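Local coordinates for protein oligopeptide ABC transporter OppAIV (Borrelia burgdorferi B31, PDB 4GL8) that probably binds oligopeptides as the extracytoplasmic solute-binding component of an ABC transporter and passes them on for uptake, at residues A[249-254]-A[501-506]. Sequence-based numbering, arbitrary orientation.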
loop_
_atom_site.group_PDB
_atom_site.type_symbol
_atom_site.label_atom_id
_atom_site.label_comp_id
_atom_site.label_asym_id
_atom_site.label_seq_id
_atom_site.Cartn_x
_atom_site.Cartn_y
_atom_site.Cartn_z
ATOM N N THR A 249 -0.229 20.816 13.523
ATOM C CA THR A 249 -1.075 20.566 14.679
ATOM C C THR A 249 -0.538 19.340 15.391
ATOM O O THR A 249 -0.284 19.360 16.595
ATOM C CB THR A 249 -2.512 20.291 14.245
ATOM O OG1 THR A 249 -3.003 21.434 13.538
ATOM C CG2 THR A 249 -3.398 19.986 15.459
ATOM N N ALA A 250 -0.351 18.281 14.615
ATOM C CA ALA A 250 0.262 17.058 15.113
ATOM C C ALA A 250 1.614 17.315 15.806
ATOM O O ALA A 250 1.886 16.758 16.877
ATOM C CB ALA A 250 0.431 16.062 13.963
ATOM N N TYR A 251 2.455 18.154 15.209
ATOM C CA TYR A 251 3.774 18.382 15.771
ATOM C C TYR A 251 3.694 19.166 17.088
ATOM O O TYR A 251 4.454 18.875 18.028
ATOM C CB TYR A 251 4.675 19.088 14.777
ATOM C CG TYR A 251 6.080 19.286 15.268
ATOM C CD1 TYR A 251 6.847 18.205 15.663
ATOM C CD2 TYR A 251 6.651 20.556 15.317
ATOM C CE1 TYR A 251 8.142 18.370 16.102
ATOM C CE2 TYR A 251 7.948 20.741 15.750
ATOM C CZ TYR A 251 8.693 19.643 16.135
ATOM O OH TYR A 251 9.977 19.791 16.575
ATOM N N ASN A 252 2.743 20.100 17.171
ATOM C CA ASN A 252 2.551 20.901 18.382
ATOM C C ASN A 252 1.989 20.049 19.507
ATOM O O ASN A 252 2.361 20.206 20.662
ATOM C CB ASN A 252 1.640 22.099 18.104
ATOM C CG ASN A 252 2.344 23.216 17.333
ATOM O OD1 ASN A 252 3.572 23.382 17.402
ATOM N ND2 ASN A 252 1.553 24.017 16.612
ATOM N N MET A 253 1.110 19.119 19.162
ATOM C CA MET A 253 0.616 18.157 20.141
ATOM C C MET A 253 1.721 17.249 20.679
ATOM O O MET A 253 1.697 16.887 21.849
ATOM C CB MET A 253 -0.491 17.295 19.546
ATOM C CG MET A 253 -1.813 18.029 19.467
ATOM S SD MET A 253 -2.977 17.122 18.447
ATOM C CE MET A 253 -3.475 15.771 19.522
ATOM N N TYR A 254 2.667 16.882 19.817
ATOM C CA TYR A 254 3.751 16.013 20.190
ATOM C C TYR A 254 4.757 16.748 21.114
ATOM O O TYR A 254 5.238 16.179 22.091
ATOM C CB TYR A 254 4.422 15.471 18.921
ATOM C CG TYR A 254 5.613 14.588 19.204
ATOM C CD1 TYR A 254 5.451 13.223 19.377
ATOM C CD2 TYR A 254 6.889 15.119 19.328
ATOM C CE1 TYR A 254 6.524 12.401 19.641
ATOM C CE2 TYR A 254 7.980 14.298 19.610
ATOM C CZ TYR A 254 7.791 12.943 19.780
ATOM O OH TYR A 254 8.844 12.099 20.067
ATOM N N SER A 501 9.547 9.271 7.488
ATOM C CA SER A 501 10.063 9.910 8.693
ATOM C C SER A 501 9.122 9.614 9.858
ATOM O O SER A 501 7.930 9.455 9.654
ATOM C CB SER A 501 10.162 11.420 8.461
ATOM O OG SER A 501 11.354 11.765 7.772
ATOM N N TYR A 502 9.659 9.484 11.069
ATOM C CA TYR A 502 8.819 9.216 12.250
ATOM C C TYR A 502 9.331 9.937 13.481
ATOM O O TYR A 502 10.557 10.153 13.621
ATOM C CB TYR A 502 8.784 7.720 12.590
ATOM C CG TYR A 502 8.575 6.794 11.427
ATOM C CD1 TYR A 502 7.329 6.176 11.211
ATOM C CD2 TYR A 502 9.621 6.506 10.550
ATOM C CE1 TYR A 502 7.137 5.326 10.148
ATOM C CE2 TYR A 502 9.433 5.654 9.481
ATOM C CZ TYR A 502 8.193 5.066 9.282
ATOM O OH TYR A 502 8.012 4.211 8.220
ATOM N N LEU A 503 8.398 10.299 14.367
ATOM C CA LEU A 503 8.736 10.728 15.727
ATOM C C LEU A 503 8.112 9.725 16.667
ATOM O O LEU A 503 6.953 9.362 16.507
ATOM C CB LEU A 503 8.211 12.141 16.045
ATOM C CG LEU A 503 8.835 13.282 15.228
ATOM C CD1 LEU A 503 7.994 14.548 15.334
ATOM C CD2 LEU A 503 10.259 13.560 15.673
ATOM N N PHE A 504 8.876 9.301 17.666
ATOM C CA PHE A 504 8.442 8.279 18.628
ATOM C C PHE A 504 9.160 8.561 19.945
ATOM O O PHE A 504 10.372 8.719 19.970
ATOM C CB PHE A 504 8.789 6.900 18.066
ATOM C CG PHE A 504 8.526 5.749 18.999
ATOM C CD1 PHE A 504 7.248 5.197 19.117
ATOM C CD2 PHE A 504 9.562 5.159 19.688
ATOM C CE1 PHE A 504 7.016 4.111 19.953
ATOM C CE2 PHE A 504 9.335 4.076 20.534
ATOM C CZ PHE A 504 8.061 3.546 20.665
ATOM N N ARG A 505 8.385 8.636 21.021
ATOM C CA ARG A 505 8.877 8.969 22.349
ATOM C C ARG A 505 9.616 7.779 22.969
ATOM O O ARG A 505 9.072 7.049 23.815
ATOM C CB ARG A 505 7.700 9.429 23.227
ATOM C CG ARG A 505 7.166 10.821 22.855
ATOM C CD ARG A 505 8.136 11.944 23.232
ATOM N NE ARG A 505 8.514 11.921 24.661
ATOM C CZ ARG A 505 7.810 12.454 25.665
ATOM N NH1 ARG A 505 6.658 13.103 25.461
ATOM N NH2 ARG A 505 8.246 12.314 26.901
ATOM N N ASN A 506 10.855 7.573 22.500
ATOM C CA ASN A 506 11.681 6.456 22.958
ATOM C C ASN A 506 12.201 6.614 24.398
ATOM O O ASN A 506 12.743 5.668 24.948
ATOM C CB ASN A 506 12.830 6.142 21.974
ATOM C CG ASN A 506 13.692 7.360 21.644
ATOM O OD1 ASN A 506 13.806 8.285 22.438
ATOM N ND2 ASN A 506 14.290 7.361 20.458
HETATM O O HOH W 1 5.359 13.763 23.019
#
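Tyr254 turns one ring face to Leu503 CB, which lies 4.1 Å from the ring centroid and 21° off the ring normal, a CH-pi contact. With CG anti to the backbone N (chi1 178°), the Tyr254 ring extends from helix 247-255 to the strand, where its outer end also meets Arg505: CE1 lies 3.6 Å from Arg505 CG, and OH comes within 3.2 Å of Arg505 CD. That hydroxyl is hydrogen-bonded to Asp279, so the ring is fixed at its far end as well as by packing. One turn earlier in the helix, Tyr251 offers a ring edge to the other end of the leucine, its CD1 3.8 Å from Leu503 CD1; Leu503 thus touches two tyrosines three residues apart, one by its CB and one by its CD1. Arg505 bends at chi2 and chi3, turning its guanidinium toward the C-terminal end of the helix, with its plane nearly perpendicular to the Tyr254 ring. No direct hydrogen bond joins the segments, but a water bridges the gap, accepting from Arg505 NH1 at 2.8 Å and donating to Tyr254 O at 2.6 Å. Salt bridges to Asp257 and Asp507 hold the same guanidinium. Arg505 also centres an inverse gamma turn, just where strand 492-504 ends. This is helix-on-sheet packing within an alpha/beta lobe of a family 5 solute-binding protein: helix 247-255 rests against strand 261-263 and its antiparallel neighbour 492-504.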